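Local coordinates for homoaconitase small subunit (Methanocaldococcus jannaschii, PDB 2PKP), which forms the small subunit of a hydro-lyase that reversibly dehydrates homocitrate to cis-homoaconitate and hydrates the latter to homoisocitrate, at residues Tyr31-His36 / Arg67-Ile72. Residues are numbered along the deposited sequence; the frame is centred on the assembly and turned at random.
Sequences YELASH and REQAVI
L33 reaches Q69 and I72 through a single methyl, CD1, and this apolar touch carries the contact. L33 CD1 lies 3.7 Å from Q69 CG and 3.9 Å from Q69 CB, so it rests on the aliphatic base of the glutamine. The Q69 chain bends at its second torsion (chi2 96°), and its amide leads away from helix 30-34. On I72 the branch involved is the short one: chi1 of -70° sets CG2 anti to the backbone N, and it is this methyl that lies 4.1 Å from L33 CD1. The CA atoms of L33 and Q69 are 7.0 Å apart, and just 165 Å² is buried, which marks a small contact in which one leucine meets two side chains of the other helix.

The side-chain hydrogen bonds within 31-36 gather on E32 O. S35 OG donates to it over a short 2.5 Å, the hydroxyl standing 34° off the carbonyl plane, and H36 ND1 adds a weak bond to E32 O at 3.4 Å. At the other end, D29 OD1 accepts a hydrogen bond from E32 N, and Y31 makes a cation-pi contact with K158 of the second subunit.

L33 also packs on T27 and Q69 on L25, both in the YLRT motif, whose R26 is critical for substrate specificity; the L33 side chain is about 8 Å from that of R26. The arrangement joins helix 30-34, which follows the YLRT motif, to helix 68-75 of the aconitase swivel domain.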
loop_
_atom_site.group_PDB
_atom_site.type_symbol
_atom_site.label_atom_id
_atom_site.label_comp_id
_atom_site.label_asym_id
_atom_site.label_seq_id
_atom_site.Cartn_x
_atom_site.Cartn_y
_atom_site.Cartn_z
ATOM N N TYR A 31 0.209 8.758 -12.996
ATOM C CA TYR A 31 0.519 9.755 -11.982
ATOM C C TYR A 31 0.030 11.114 -12.463
ATOM O O TYR A 31 -0.331 11.975 -11.660
ATOM C CB TYR A 31 2.027 9.800 -11.724
ATOM C CG TYR A 31 2.540 8.643 -10.897
ATOM C CD1 TYR A 31 2.174 8.507 -9.558
ATOM C CD2 TYR A 31 3.385 7.682 -11.450
ATOM C CE1 TYR A 31 2.636 7.444 -8.790
ATOM C CE2 TYR A 31 3.855 6.612 -10.690
ATOM C CZ TYR A 31 3.474 6.501 -9.361
ATOM O OH TYR A 31 3.926 5.449 -8.597
ATOM N N GLU A 32 0.018 11.296 -13.782
ATOM C CA GLU A 32 -0.445 12.542 -14.379
ATOM C C GLU A 32 -1.940 12.638 -14.107
ATOM O O GLU A 32 -2.472 13.710 -13.820
ATOM C CB GLU A 32 -0.189 12.532 -15.887
ATOM C CG GLU A 32 -0.333 13.888 -16.566
ATOM C CD GLU A 32 0.696 14.895 -16.083
ATOM O OE1 GLU A 32 1.904 14.571 -16.104
ATOM O OE2 GLU A 32 0.299 16.013 -15.691
ATOM N N LEU A 33 -2.614 11.498 -14.205
ATOM C CA LEU A 33 -4.043 11.425 -13.949
ATOM C C LEU A 33 -4.294 11.654 -12.465
ATOM O O LEU A 33 -5.197 12.395 -12.080
ATOM C CB LEU A 33 -4.578 10.048 -14.354
ATOM C CG LEU A 33 -4.662 9.762 -15.858
ATOM C CD1 LEU A 33 -5.002 8.294 -16.095
ATOM C CD2 LEU A 33 -5.718 10.671 -16.484
ATOM N N ALA A 34 -3.472 11.020 -11.638
ATOM C CA ALA A 34 -3.599 11.130 -10.192
ATOM C C ALA A 34 -3.466 12.571 -9.708
ATOM O O ALA A 34 -4.127 12.970 -8.754
ATOM C CB ALA A 34 -2.558 10.246 -9.513
ATOM N N SER A 35 -2.624 13.358 -10.373
ATOM C CA SER A 35 -2.421 14.745 -9.977
ATOM C C SER A 35 -3.691 15.593 -10.106
ATOM O O SER A 35 -3.742 16.724 -9.626
ATOM C CB SER A 35 -1.283 15.365 -10.797
ATOM O OG SER A 35 -1.619 15.435 -12.170
ATOM N N HIS A 36 -4.717 15.052 -10.750
ATOM C CA HIS A 36 -5.968 15.789 -10.888
ATOM C C HIS A 36 -7.158 15.012 -10.346
ATOM O O HIS A 36 -8.301 15.248 -10.731
ATOM C CB HIS A 36 -6.201 16.178 -12.348
ATOM C CG HIS A 36 -5.165 17.122 -12.875
ATOM N ND1 HIS A 36 -4.033 16.693 -13.531
ATOM C CD2 HIS A 36 -5.041 18.465 -12.747
ATOM C CE1 HIS A 36 -3.254 17.729 -13.784
ATOM N NE2 HIS A 36 -3.841 18.817 -13.320
ATOM N N ARG A 67 -14.845 4.996 -17.468
ATOM C CA ARG A 67 -13.477 5.495 -17.474
ATOM C C ARG A 67 -12.511 4.785 -16.543
ATOM O O ARG A 67 -12.567 4.960 -15.327
ATOM C CB ARG A 67 -13.474 6.990 -17.151
ATOM C CG ARG A 67 -14.463 7.778 -17.979
ATOM C CD ARG A 67 -14.258 7.504 -19.465
ATOM N NE ARG A 67 -15.283 8.133 -20.290
ATOM C CZ ARG A 67 -15.367 7.991 -21.609
ATOM N NH1 ARG A 67 -14.487 7.240 -22.254
ATOM N NH2 ARG A 67 -16.332 8.601 -22.283
ATOM N N GLU A 68 -11.618 3.987 -17.119
ATOM C CA GLU A 68 -10.622 3.284 -16.328
ATOM C C GLU A 68 -9.702 4.317 -15.677
ATOM O O GLU A 68 -9.056 4.044 -14.664
ATOM C CB GLU A 68 -9.802 2.352 -17.221
ATOM C CG GLU A 68 -10.565 1.147 -17.730
ATOM C CD GLU A 68 -10.328 0.890 -19.205
ATOM O OE1 GLU A 68 -9.156 0.904 -19.633
ATOM O OE2 GLU A 68 -11.315 0.670 -19.936
ATOM N N GLN A 69 -9.657 5.511 -16.261
ATOM C CA GLN A 69 -8.813 6.580 -15.743
ATOM C C GLN A 69 -9.251 7.076 -14.373
ATOM O O GLN A 69 -8.427 7.523 -13.581
ATOM C CB GLN A 69 -8.773 7.760 -16.720
ATOM C CG GLN A 69 -8.021 7.474 -18.009
ATOM C CD GLN A 69 -8.939 7.061 -19.139
ATOM O OE1 GLN A 69 -9.851 6.252 -18.956
ATOM N NE2 GLN A 69 -8.697 7.612 -20.326
ATOM N N ALA A 70 -10.548 7.009 -14.098
ATOM C CA ALA A 70 -11.065 7.458 -12.814
ATOM C C ALA A 70 -10.485 6.626 -11.668
ATOM O O ALA A 70 -10.036 7.176 -10.661
ATOM C CB ALA A 70 -12.580 7.375 -12.804
ATOM N N VAL A 71 -10.491 5.303 -11.824
ATOM C CA VAL A 71 -9.967 4.426 -10.785
ATOM C C VAL A 71 -8.453 4.493 -10.732
ATOM O O VAL A 71 -7.858 4.300 -9.678
ATOM C CB VAL A 71 -10.411 2.947 -10.988
ATOM C CG1 VAL A 71 -11.927 2.865 -10.986
ATOM C CG2 VAL A 71 -9.842 2.387 -12.271
ATOM N N ILE A 72 -7.830 4.762 -11.876
ATOM C CA ILE A 72 -6.378 4.869 -11.936
ATOM C C ILE A 72 -5.929 6.167 -11.257
ATOM O O ILE A 72 -4.871 6.215 -10.636
ATOM C CB ILE A 72 -5.877 4.835 -13.405
ATOM C CG1 ILE A 72 -6.084 3.427 -13.978
ATOM C CG2 ILE A 72 -4.405 5.238 -13.482
ATOM C CD1 ILE A 72 -5.638 3.274 -15.424
#